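PDB 6OJ1: endo alpha-1,4 polygalactosaminidase from Neosartorya fumigata, which cleaves alpha-1,4-linked galactosamine polymers from within the chain as a fungal glycoside hydrolase with a (beta/alpha)-barrel fold, and so disrupts microbial biofilms. Local coordinates for residues A[123-126]-A[127-131]; A[134-137]-A[138-142]. All coordinates share one frame; numbering follows the deposited sequence.

Interaction 1 of 2, residues A[123-126]-A[127-131]; sequences SANV and RQIML
Val126 and Met130 meet on the buried side of the first turns of helix 124-140. Their side chains run side by side and point the same way, with Val126 CG1 4.1 Å from Met130 CE. A chi1 of 169° turns Val126 CG1 toward the next turn, and the bend of Met130 at chi2 brings CE to meet it. Leu119 of strand 116-119 touches both residues. Ile129 is also buried; its CG1 packs 3.2 Å from Asn125 O, and its CD1 comes 3.8 Å from Asn125 ND2. That amide nitrogen bonds to Asp105 and to Lys100 O. Ser123 is the N-cap of the helix. Its OG accepts a nearly straight bond from Val126 N (3.1 Å, 169°) and a weak one from Asn125 N. Asp105 OD1 is a further partner of this hydroxyl, so one acidic residue holds both Ser123 and Asn125 at the helix start. The backbone bond from Arg127 N to Ser123 O, 2.9 Å, begins the helical series. Arg127 is extended from CG to NE and leads off the turn, with CG passing 3.4 Å from Ser123 O. Its guanidinium reaches Ile121 O and Ser168 OG and makes a cation-pi contact with Phe172 of helix 163-179. The solvent side is looser. Ala124 and Gln128 are exposed there, and Gln128 CB rests 3.5 Å from Ala124 O, while its NE2 bonds to Asp132.

Interaction 2 of 2, residues A[134-137]-A[138-142]; sequences LDMA and RDKGC
With chi1 at 174° the Arg138 chain heads away from its own backbone N, and a bend at chi3 (56°) then brings the guanidinium over Asp135 and beside Asp139. Asp135 CA lies over one face of the group. The Asp135 carboxylate runs alongside, its plane 18° from that of the guanidinium. OD1 sits 3.6 Å from Arg138 NH1 but well out of the guanidinium plane, so this salt bridge is one of charge alone. OD1 also pairs with Arg180. Asp139 is held differently: Arg138 NE and NH2 both bond to its OD1, each at 3.0 Å, side-on and from the same face of the carboxylate. Helix 124-140 ends here in a Schellman motif. Gly141 takes a positive phi, its N bonds Arg138 O at 3.0 Å, and Cys142 N turns back to bond Ala137 O at 3.0 Å. Ala137 CB touches Cys142 SG at 3.7 Å; both residues are buried, and this sulfur is the one bonded to Cys84. Met136 and Lys140 lie side by side, with Met136 CG 3.8 Å from Lys140 CE. The extended lysine carries NZ to the carbonyl oxygens of Leu64 and Asn67.

Both contacts belong to helix 124-140, and their centres are 16 Å apart. Interaction 1 comes first in the chain and covers the start of the helix, just after strand 116-119. Interaction 2 covers its end, just before strand 144-148, a parallel strand of the main sheet. The two do not touch beyond adjoining in sequence. Their surroundings differ. Residues 123-131 meet helix 163-179, strand 116-119 and the loop around Lys100 to Asp105. Residues 134-142 meet strand 144-148 and helix 69-77, and the disulfide ties their end to strand 81-87. One helix of the (beta/alpha)-barrel thus joins the small antiparallel sheet region to the barrel strands.

Interaction 1 of 2, residues A[123-126]-A[127-131]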
loop_
_atom_site.group_PDB
_atom_site.type_symbol
_atom_site.label_atom_id
_atom_site.label_comp_id
_atom_site.label_asym_id
_atom_site.label_seq_id
_atom_site.Cartn_x
_atom_site.Cartn_y
_atom_site.Cartn_z
ATOM N N SER A 123 6.524 -9.986 -16.483
ATOM C CA SER A 123 7.815 -9.781 -17.119
ATOM C C SER A 123 8.954 -10.062 -16.143
ATOM O O SER A 123 8.961 -9.526 -15.026
ATOM C CB SER A 123 7.905 -8.339 -17.625
ATOM O OG SER A 123 9.252 -7.945 -17.766
ATOM N N ALA A 124 9.936 -10.871 -16.583
ATOM C CA ALA A 124 11.139 -11.088 -15.773
ATOM C C ALA A 124 11.818 -9.764 -15.440
ATOM O O ALA A 124 12.368 -9.596 -14.347
ATOM C CB ALA A 124 12.125 -12.008 -16.498
ATOM N N ASN A 125 11.800 -8.815 -16.379
ATOM C CA ASN A 125 12.473 -7.540 -16.135
ATOM C C ASN A 125 11.753 -6.730 -15.066
ATOM O O ASN A 125 12.396 -6.132 -14.191
ATOM C CB ASN A 125 12.574 -6.743 -17.435
ATOM C CG ASN A 125 13.508 -5.540 -17.309
ATOM O OD1 ASN A 125 14.684 -5.679 -16.952
ATOM N ND2 ASN A 125 12.987 -4.355 -17.598
ATOM N N VAL A 126 10.419 -6.682 -15.130
ATOM C CA VAL A 126 9.647 -6.012 -14.090
ATOM C C VAL A 126 9.901 -6.668 -12.739
ATOM O O VAL A 126 10.133 -5.989 -11.727
ATOM C CB VAL A 126 8.148 -6.021 -14.453
ATOM C CG1 VAL A 126 7.288 -5.568 -13.241
ATOM C CG2 VAL A 126 7.898 -5.072 -15.640
ATOM N N ARG A 127 9.853 -7.996 -12.700
ATOM C CA ARG A 127 10.073 -8.694 -11.439
ATOM C C ARG A 127 11.464 -8.410 -10.876
ATOM O O ARG A 127 11.613 -8.199 -9.666
ATOM C CB ARG A 127 9.813 -10.185 -11.639
ATOM C CG ARG A 127 8.317 -10.408 -11.840
ATOM C CD ARG A 127 7.972 -11.871 -11.835
ATOM N NE ARG A 127 6.525 -12.074 -11.820
ATOM C CZ ARG A 127 5.955 -13.178 -11.341
ATOM N NH1 ARG A 127 6.719 -14.135 -10.823
ATOM N NH2 ARG A 127 4.639 -13.320 -11.363
ATOM N N GLN A 128 12.484 -8.333 -11.738
ATOM C CA GLN A 128 13.825 -8.032 -11.242
ATOM C C GLN A 128 13.910 -6.599 -10.722
ATOM O O GLN A 128 14.592 -6.344 -9.727
ATOM C CB GLN A 128 14.882 -8.274 -12.318
ATOM C CG GLN A 128 16.327 -8.091 -11.815
ATOM C CD GLN A 128 16.674 -8.999 -10.641
ATOM O OE1 GLN A 128 16.596 -10.222 -10.751
ATOM N NE2 GLN A 128 17.064 -8.402 -9.514
ATOM N N ILE A 129 13.240 -5.652 -11.384
ATOM C CA ILE A 129 13.215 -4.282 -10.869
ATOM C C ILE A 129 12.573 -4.254 -9.487
ATOM O O ILE A 129 13.048 -3.559 -8.576
ATOM C CB ILE A 129 12.486 -3.342 -11.851
ATOM C CG1 ILE A 129 13.290 -3.190 -13.148
ATOM C CG2 ILE A 129 12.226 -1.941 -11.200
ATOM C CD1 ILE A 129 12.462 -2.585 -14.285
ATOM N N MET A 130 11.482 -5.010 -9.301
ATOM C CA MET A 130 10.844 -5.029 -7.987
ATOM C C MET A 130 11.739 -5.678 -6.941
ATOM O O MET A 130 11.711 -5.267 -5.773
ATOM C CB MET A 130 9.485 -5.734 -8.042
ATOM C CG MET A 130 8.505 -5.027 -8.994
ATOM S SD MET A 130 8.457 -3.230 -8.753
ATOM C CE MET A 130 7.890 -2.668 -10.372
ATOM N N LEU A 131 12.531 -6.683 -7.326
ATOM C CA LEU A 131 13.518 -7.221 -6.393
ATOM C C LEU A 131 14.555 -6.172 -6.030
ATOM O O LEU A 131 14.968 -6.084 -4.871
ATOM C CB LEU A 131 14.215 -8.447 -6.979
ATOM C CG LEU A 131 13.359 -9.692 -7.182
ATOM C CD1 LEU A 131 14.213 -10.775 -7.801
ATOM C CD2 LEU A 131 12.782 -10.149 -5.846
#

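Interaction 2 of 2, residues A[134-137]-A[138-142]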
loop_
_atom_site.group_PDB
_atom_site.type_symbol
_atom_site.label_atom_id
_atom_site.label_comp_id
_atom_site.label_asym_id
_atom_site.label_seq_id
_atom_site.Cartn_x
_atom_site.Cartn_y
_atom_site.Cartn_z
ATOM N N LEU A 134 12.910 -3.959 -3.534
ATOM C CA LEU A 134 12.861 -4.613 -2.223
ATOM C C LEU A 134 14.228 -4.611 -1.546
ATOM O O LEU A 134 14.315 -4.471 -0.318
ATOM C CB LEU A 134 12.341 -6.052 -2.360
ATOM C CG LEU A 134 10.858 -6.143 -2.762
ATOM C CD1 LEU A 134 10.486 -7.618 -3.040
ATOM C CD2 LEU A 134 9.918 -5.546 -1.718
ATOM N N ASP A 135 15.305 -4.790 -2.322
ATOM C CA ASP A 135 16.651 -4.625 -1.785
ATOM C C ASP A 135 16.811 -3.248 -1.161
ATOM O O ASP A 135 17.334 -3.113 -0.048
ATOM C CB ASP A 135 17.709 -4.801 -2.884
ATOM C CG ASP A 135 17.928 -6.240 -3.301
ATOM O OD1 ASP A 135 17.335 -7.174 -2.716
ATOM O OD2 ASP A 135 18.723 -6.427 -4.252
ATOM N N MET A 136 16.370 -2.210 -1.874
ATOM C CA MET A 136 16.467 -0.857 -1.337
ATOM C C MET A 136 15.671 -0.711 -0.043
ATOM O O MET A 136 16.157 -0.128 0.935
ATOM C CB MET A 136 15.992 0.173 -2.363
ATOM C CG MET A 136 15.893 1.577 -1.710
ATOM S SD MET A 136 15.267 2.827 -2.852
ATOM C CE MET A 136 16.728 3.043 -3.838
ATOM N N ALA A 137 14.437 -1.229 -0.019
ATOM C CA ALA A 137 13.634 -1.169 1.202
ATOM C C ALA A 137 14.347 -1.843 2.364
ATOM O O ALA A 137 14.423 -1.286 3.468
ATOM C CB ALA A 137 12.261 -1.809 0.978
ATOM N N ARG A 138 14.861 -3.055 2.139
ATOM C CA ARG A 138 15.623 -3.741 3.178
ATOM C C ARG A 138 16.821 -2.906 3.624
ATOM O O ARG A 138 17.051 -2.714 4.824
ATOM C CB ARG A 138 16.099 -5.105 2.667
ATOM C CG ARG A 138 17.032 -5.820 3.645
ATOM C CD ARG A 138 17.964 -6.801 2.888
ATOM N NE ARG A 138 18.727 -6.123 1.834
ATOM C CZ ARG A 138 19.116 -6.687 0.691
ATOM N NH1 ARG A 138 18.835 -7.975 0.407
ATOM N NH2 ARG A 138 19.807 -5.958 -0.179
ATOM N N ASP A 139 17.596 -2.403 2.661
ATOM C CA ASP A 139 18.802 -1.645 2.980
ATOM C C ASP A 139 18.485 -0.378 3.754
ATOM O O ASP A 139 19.296 0.062 4.580
ATOM C CB ASP A 139 19.570 -1.286 1.702
ATOM C CG ASP A 139 20.159 -2.494 0.998
ATOM O OD1 ASP A 139 20.245 -3.578 1.617
ATOM O OD2 ASP A 139 20.523 -2.361 -0.192
ATOM N N LYS A 140 17.316 0.225 3.509
ATOM C CA LYS A 140 16.932 1.436 4.232
ATOM C C LYS A 140 16.344 1.138 5.601
ATOM O O LYS A 140 16.097 2.071 6.371
ATOM C CB LYS A 140 15.923 2.244 3.405
ATOM C CG LYS A 140 16.536 2.937 2.195
ATOM C CD LYS A 140 15.535 3.929 1.596
ATOM C CE LYS A 140 16.156 4.689 0.447
ATOM N NZ LYS A 140 15.279 5.790 -0.061
ATOM N N GLY A 141 16.114 -0.133 5.921
ATOM C CA GLY A 141 15.623 -0.504 7.229
ATOM C C GLY A 141 14.121 -0.607 7.340
ATOM O O GLY A 141 13.616 -0.702 8.466
ATOM N N CYS A 142 13.397 -0.598 6.210
ATOM C CA CYS A 142 11.945 -0.730 6.221
ATOM C C CYS A 142 11.523 -1.979 6.979
ATOM O O CYS A 142 12.105 -3.052 6.804
ATOM C CB CYS A 142 11.401 -0.801 4.793
ATOM S SG CYS A 142 11.825 0.621 3.761
#